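Long-range contacts in Mgp-operon protein 3 (Mycoplasma pneumoniae, PDB 6RJ1), which takes part in cell adhesion as an extracellular, membrane-attached protein, probably contributing to sugar-dependent attachment of the pathogen to human cells: residues Ala351-Lys355 / Asp876-Gln880; Phe670-Leu675 / Tyr732-Tyr737. All blocks are in the same frame, centred on the assembly; numbering follows the deposited sequence.

In the fold
Contact 1 and contact 2 are separate pieces of packing: their centres lie about 29 Å apart, their nearest atoms are about 20 Å apart, and they do not touch. The centre of contact 1 lies about 27 Å, and that of contact 2 about 16 Å, from the centre of the chain. Contact 1 joins two loops distant in sequence, 351-355 and 876-880. Contact 2 sets the end of helix 666-673 against the loop that follows strand 723-732. Both of its segments fall within the 520 residues that separate the two halves of contact 1. Segment 670-675 falls in the part of the chain related to MgpC adhesins, a family grouped with beta-propellers.

Contact 1: residues Ala351-Lys355 / Asp876-Gln880; sequences ATFSK and DGKQQ
F353 pushes its ring against the turn formed by D876 to Q879, and this buried aromatic carries the tight part of the contact. The CA of K878 sits over one face of the ring in a CH-pi contact, 3.9 Å from its centroid and 22° off the ring normal. G877 O lies 3.4 Å from F353 CE2, oblique to the ring, and at the far end F353 CZ meets CG of Q879 at 3.6 Å. The flat hydrophobic phenyl group suits this place because it can lie against a backbone as well as against aliphatic carbons. With CG anti to the carbonyl carbon (chi1 -64°), it points at the turn. The turn is a type I beta turn, closed by the backbone bond from Q879 N to D876 O. D876 braces it, since its OD1 accepts a bond from Q880 N, 2.8 Å away, and a weak one from K878 N. Q879 gives the ring its methylenes, then bends at chi2 and carries its amide off to bond V271, N358 and Q361. The looser part is at the exposed residues K878 and T352. There the long chain of K878 slides past F353 in the opposite direction, its CG 3.8 Å from F353 CB, while the ammonium NZ makes just a weak hydrogen bond to F353 O at 3.4 Å and stays 3.9 Å from T352 O. A flexible, charged lysine fits such an exposed margin.

Contact 2: residues Phe670-Leu675 / Tyr732-Tyr737; sequences FDALGL and YLPVPY
L673, L675, V735 and Y737 form the apolar centre of this contact. L673 lays its CB 4.0 Å from CB of Y737, while its CD1 branch meets V735 CG2 at 4.0 Å, the two side chains running at a slant to each other. Two residues on, past the end of the helix, L675 brings CD2 to 3.6 Å from Y737 CB. Branched leucines suit this place because each can spread its methyl groups over more than one neighbouring atom. The first torsion of Y737, 52°, puts CG between its backbone N and carbonyl carbon; CB faces the leucines, the phenol end leads away, and L673 O lies at the ring edge.

Next outward comes the helix terminus. G674 has positive phi and L675 N bonds back to F670 O, the 6→1 bond characteristic of a Schellman-type end. Glycine accommodates that backbone turn readily and, lacking a side chain, lets P734 pack its CG 3.7 Å from G674 CA. The rigid proline ring also sets its CD over the centre of the Y732 ring.

At the polar edge the last helical carbonyls find partners in the loop. V735 N donates to A672 O at 3.0 Å, nearly in line with the C=O bond. Y732 OH donates to D671 O at 2.6 Å, approaching from above the carbonyl plane; a tyrosine suits because its long ring carries the hydroxyl across the gap. A water bridges L673 O, to which it donates, and Y737 N.

Around this, Q692 NE2 bonds A672 O and the Q692 backbone bonds that of L733. The carboxylate of D671 turns the other way, its OD2 hydrogen-bonded to S580 OG. L733 and P736 rest on strand 834-838, which the loop after strand 723-732 thus joins to the end of helix 666-673.

Contact 1: residues Ala351-Lys355 / Asp876-Gln880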
loop_
_atom_site.group_PDB
_atom_site.type_symbol
_atom_site.label_atom_id
_atom_site.label_comp_id
_atom_site.label_asym_id
_atom_site.label_seq_id
_atom_site.Cartn_x
_atom_site.Cartn_y
_atom_site.Cartn_z
ATOM N N ALA A 351 -20.237 19.926 19.130
ATOM C CA ALA A 351 -19.140 19.885 18.156
ATOM C C ALA A 351 -17.774 19.825 18.874
ATOM O O ALA A 351 -16.836 20.554 18.526
ATOM C CB ALA A 351 -19.218 21.108 17.248
ATOM N N THR A 352 -17.677 18.936 19.877
ATOM C CA THR A 352 -16.505 18.759 20.738
ATOM C C THR A 352 -15.406 17.880 20.140
ATOM O O THR A 352 -14.241 18.041 20.520
ATOM C CB THR A 352 -16.931 18.235 22.124
ATOM O OG1 THR A 352 -17.642 17.004 21.964
ATOM C CG2 THR A 352 -17.769 19.242 22.908
ATOM N N PHE A 353 -15.770 16.947 19.226
ATOM C CA PHE A 353 -14.847 15.986 18.597
ATOM C C PHE A 353 -14.180 15.145 19.705
ATOM O O PHE A 353 -12.954 15.003 19.751
ATOM C CB PHE A 353 -13.805 16.684 17.693
ATOM C CG PHE A 353 -14.354 17.401 16.484
ATOM C CD1 PHE A 353 -14.884 18.681 16.596
ATOM C CD2 PHE A 353 -14.284 16.824 15.222
ATOM C CE1 PHE A 353 -15.376 19.351 15.478
ATOM C CE2 PHE A 353 -14.759 17.505 14.100
ATOM C CZ PHE A 353 -15.316 18.756 14.239
ATOM N N SER A 354 -15.013 14.649 20.630
ATOM C CA SER A 354 -14.620 13.862 21.797
ATOM C C SER A 354 -14.699 12.352 21.547
ATOM O O SER A 354 -14.119 11.578 22.315
ATOM C CB SER A 354 -15.486 14.244 22.994
ATOM O OG SER A 354 -16.862 14.153 22.665
ATOM N N LYS A 355 -15.407 11.930 20.480
ATOM C CA LYS A 355 -15.573 10.515 20.139
ATOM C C LYS A 355 -15.102 10.201 18.712
ATOM O O LYS A 355 -14.451 9.173 18.496
ATOM C CB LYS A 355 -17.038 10.064 20.355
ATOM C CG LYS A 355 -17.516 10.153 21.797
ATOM C CD LYS A 355 -18.910 9.557 21.988
ATOM C CE LYS A 355 -19.713 10.306 23.035
ATOM N NZ LYS A 355 -19.835 11.773 22.798
ATOM N N ASP A 876 -8.204 19.618 9.254
ATOM C CA ASP A 876 -7.813 18.415 9.999
ATOM C C ASP A 876 -9.047 17.613 10.485
ATOM O O ASP A 876 -10.187 17.987 10.177
ATOM C CB ASP A 876 -6.858 18.778 11.158
ATOM C CG ASP A 876 -7.405 19.700 12.239
ATOM O OD1 ASP A 876 -8.644 19.773 12.395
ATOM O OD2 ASP A 876 -6.592 20.327 12.950
ATOM N N GLY A 877 -8.802 16.548 11.257
ATOM C CA GLY A 877 -9.836 15.689 11.829
ATOM C C GLY A 877 -10.776 16.415 12.774
ATOM O O GLY A 877 -11.951 16.050 12.888
ATOM N N LYS A 878 -10.263 17.458 13.453
ATOM C CA LYS A 878 -11.031 18.287 14.381
ATOM C C LYS A 878 -11.612 19.538 13.684
ATOM O O LYS A 878 -12.018 20.499 14.350
ATOM C CB LYS A 878 -10.209 18.614 15.640
ATOM C CG LYS A 878 -10.233 17.474 16.658
ATOM C CD LYS A 878 -9.196 17.641 17.759
ATOM C CE LYS A 878 -9.445 16.719 18.932
ATOM N NZ LYS A 878 -10.427 17.292 19.893
ATOM N N GLN A 879 -11.689 19.478 12.326
ATOM C CA GLN A 879 -12.226 20.485 11.397
ATOM C C GLN A 879 -11.632 21.900 11.593
ATOM O O GLN A 879 -12.333 22.908 11.491
ATOM C CB GLN A 879 -13.768 20.501 11.420
ATOM C CG GLN A 879 -14.417 19.277 10.761
ATOM C CD GLN A 879 -14.072 19.134 9.302
ATOM O OE1 GLN A 879 -14.481 19.934 8.457
ATOM N NE2 GLN A 879 -13.305 18.105 8.978
ATOM N N GLN A 880 -10.319 21.954 11.844
ATOM C CA GLN A 880 -9.545 23.181 12.022
ATOM C C GLN A 880 -8.680 23.341 10.775
ATOM O O GLN A 880 -8.215 22.338 10.229
ATOM C CB GLN A 880 -8.627 23.085 13.264
ATOM C CG GLN A 880 -9.285 22.604 14.573
ATOM C CD GLN A 880 -10.323 23.547 15.136
ATOM O OE1 GLN A 880 -10.151 24.775 15.166
ATOM N NE2 GLN A 880 -11.425 22.979 15.610
#

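Contact 2: residues Phe670-Leu675 / Tyr732-Tyr737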
loop_
_atom_site.group_PDB
_atom_site.type_symbol
_atom_site.label_atom_id
_atom_site.label_comp_id
_atom_site.label_asym_id
_atom_site.label_seq_id
_atom_site.Cartn_x
_atom_site.Cartn_y
_atom_site.Cartn_z
ATOM N N PHE A 670 5.077 -4.387 19.004
ATOM C CA PHE A 670 6.417 -4.922 18.774
ATOM C C PHE A 670 6.647 -5.327 17.316
ATOM O O PHE A 670 7.715 -5.078 16.764
ATOM C CB PHE A 670 6.691 -6.084 19.744
ATOM C CG PHE A 670 7.324 -5.650 21.048
ATOM C CD1 PHE A 670 6.638 -4.832 21.936
ATOM C CD2 PHE A 670 8.615 -6.043 21.376
ATOM C CE1 PHE A 670 7.237 -4.406 23.127
ATOM C CE2 PHE A 670 9.211 -5.618 22.567
ATOM C CZ PHE A 670 8.518 -4.803 23.436
ATOM N N ASP A 671 5.624 -5.896 16.690
ATOM C CA ASP A 671 5.644 -6.342 15.299
ATOM C C ASP A 671 5.628 -5.184 14.318
ATOM O O ASP A 671 6.220 -5.286 13.248
ATOM C CB ASP A 671 4.447 -7.259 15.032
ATOM C CG ASP A 671 4.525 -8.658 15.629
ATOM O OD1 ASP A 671 5.342 -8.876 16.554
ATOM O OD2 ASP A 671 3.775 -9.531 15.173
ATOM N N ALA A 672 4.919 -4.103 14.650
ATOM C CA ALA A 672 4.809 -2.953 13.763
ATOM C C ALA A 672 6.002 -2.029 13.872
ATOM O O ALA A 672 6.357 -1.377 12.895
ATOM C CB ALA A 672 3.533 -2.195 14.060
ATOM N N LEU A 673 6.622 -1.964 15.056
ATOM C CA LEU A 673 7.745 -1.081 15.330
ATOM C C LEU A 673 9.117 -1.767 15.224
ATOM O O LEU A 673 10.145 -1.096 15.347
ATOM C CB LEU A 673 7.532 -0.424 16.700
ATOM C CG LEU A 673 6.683 0.857 16.758
ATOM C CD1 LEU A 673 5.218 0.601 16.420
ATOM C CD2 LEU A 673 6.754 1.480 18.131
ATOM N N GLY A 674 9.116 -3.071 14.943
ATOM C CA GLY A 674 10.320 -3.883 14.779
ATOM C C GLY A 674 11.163 -3.968 16.029
ATOM O O GLY A 674 12.374 -3.737 15.976
ATOM N N LEU A 675 10.513 -4.290 17.160
ATOM C CA LEU A 675 11.139 -4.335 18.470
ATOM C C LEU A 675 11.421 -5.755 18.995
ATOM O O LEU A 675 11.900 -5.915 20.118
ATOM C CB LEU A 675 10.282 -3.526 19.459
ATOM C CG LEU A 675 10.251 -2.017 19.241
ATOM C CD1 LEU A 675 9.025 -1.410 19.872
ATOM C CD2 LEU A 675 11.495 -1.359 19.801
ATOM N N TYR A 732 10.295 -7.496 5.339
ATOM C CA TYR A 732 9.735 -6.910 6.540
ATOM C C TYR A 732 10.334 -5.520 6.710
ATOM O O TYR A 732 11.556 -5.361 6.808
ATOM C CB TYR A 732 10.010 -7.830 7.739
ATOM C CG TYR A 732 9.665 -7.269 9.099
ATOM C CD1 TYR A 732 8.359 -6.900 9.415
ATOM C CD2 TYR A 732 10.626 -7.192 10.103
ATOM C CE1 TYR A 732 8.031 -6.423 10.687
ATOM C CE2 TYR A 732 10.308 -6.730 11.374
ATOM C CZ TYR A 732 9.012 -6.354 11.664
ATOM O OH TYR A 732 8.734 -5.919 12.932
ATOM N N LEU A 733 9.463 -4.515 6.673
ATOM C CA LEU A 733 9.853 -3.117 6.769
ATOM C C LEU A 733 8.958 -2.382 7.791
ATOM O O LEU A 733 7.975 -1.748 7.409
ATOM C CB LEU A 733 9.780 -2.494 5.355
ATOM C CG LEU A 733 10.417 -1.139 5.122
ATOM C CD1 LEU A 733 11.880 -1.134 5.513
ATOM C CD2 LEU A 733 10.271 -0.739 3.668
ATOM N N PRO A 734 9.273 -2.495 9.100
ATOM C CA PRO A 734 8.440 -1.834 10.115
ATOM C C PRO A 734 8.672 -0.331 10.207
ATOM O O PRO A 734 9.683 0.142 9.702
ATOM C CB PRO A 734 8.875 -2.532 11.406
ATOM C CG PRO A 734 10.286 -2.884 11.171
ATOM C CD PRO A 734 10.388 -3.239 9.726
ATOM N N VAL A 735 7.770 0.418 10.887
ATOM C CA VAL A 735 7.972 1.858 11.127
ATOM C C VAL A 735 9.109 2.036 12.144
ATOM O O VAL A 735 9.276 1.164 13.008
ATOM C CB VAL A 735 6.722 2.634 11.623
ATOM C CG1 VAL A 735 5.857 3.089 10.470
ATOM C CG2 VAL A 735 5.922 1.867 12.668
ATOM N N PRO A 736 9.870 3.152 12.120
ATOM C CA PRO A 736 10.891 3.341 13.154
ATOM C C PRO A 736 10.225 3.393 14.526
ATOM O O PRO A 736 9.218 4.078 14.698
ATOM C CB PRO A 736 11.513 4.691 12.788
ATOM C CG PRO A 736 11.176 4.901 11.381
ATOM C CD PRO A 736 9.826 4.311 11.210
ATOM N N TYR A 737 10.746 2.615 15.479
ATOM C CA TYR A 737 10.231 2.581 16.850
ATOM C C TYR A 737 10.383 3.948 17.501
ATOM O O TYR A 737 9.551 4.331 18.319
ATOM C CB TYR A 737 10.948 1.505 17.687
ATOM C CG TYR A 737 12.459 1.595 17.662
ATOM C CD1 TYR A 737 13.149 2.394 18.576
ATOM C CD2 TYR A 737 13.205 0.874 16.734
ATOM C CE1 TYR A 737 14.536 2.501 18.543
ATOM C CE2 TYR A 737 14.598 0.965 16.699
ATOM C CZ TYR A 737 15.258 1.778 17.608
ATOM O OH TYR A 737 16.628 1.874 17.579
HETATM O O HOH W 1 11.931 0.139 13.688
#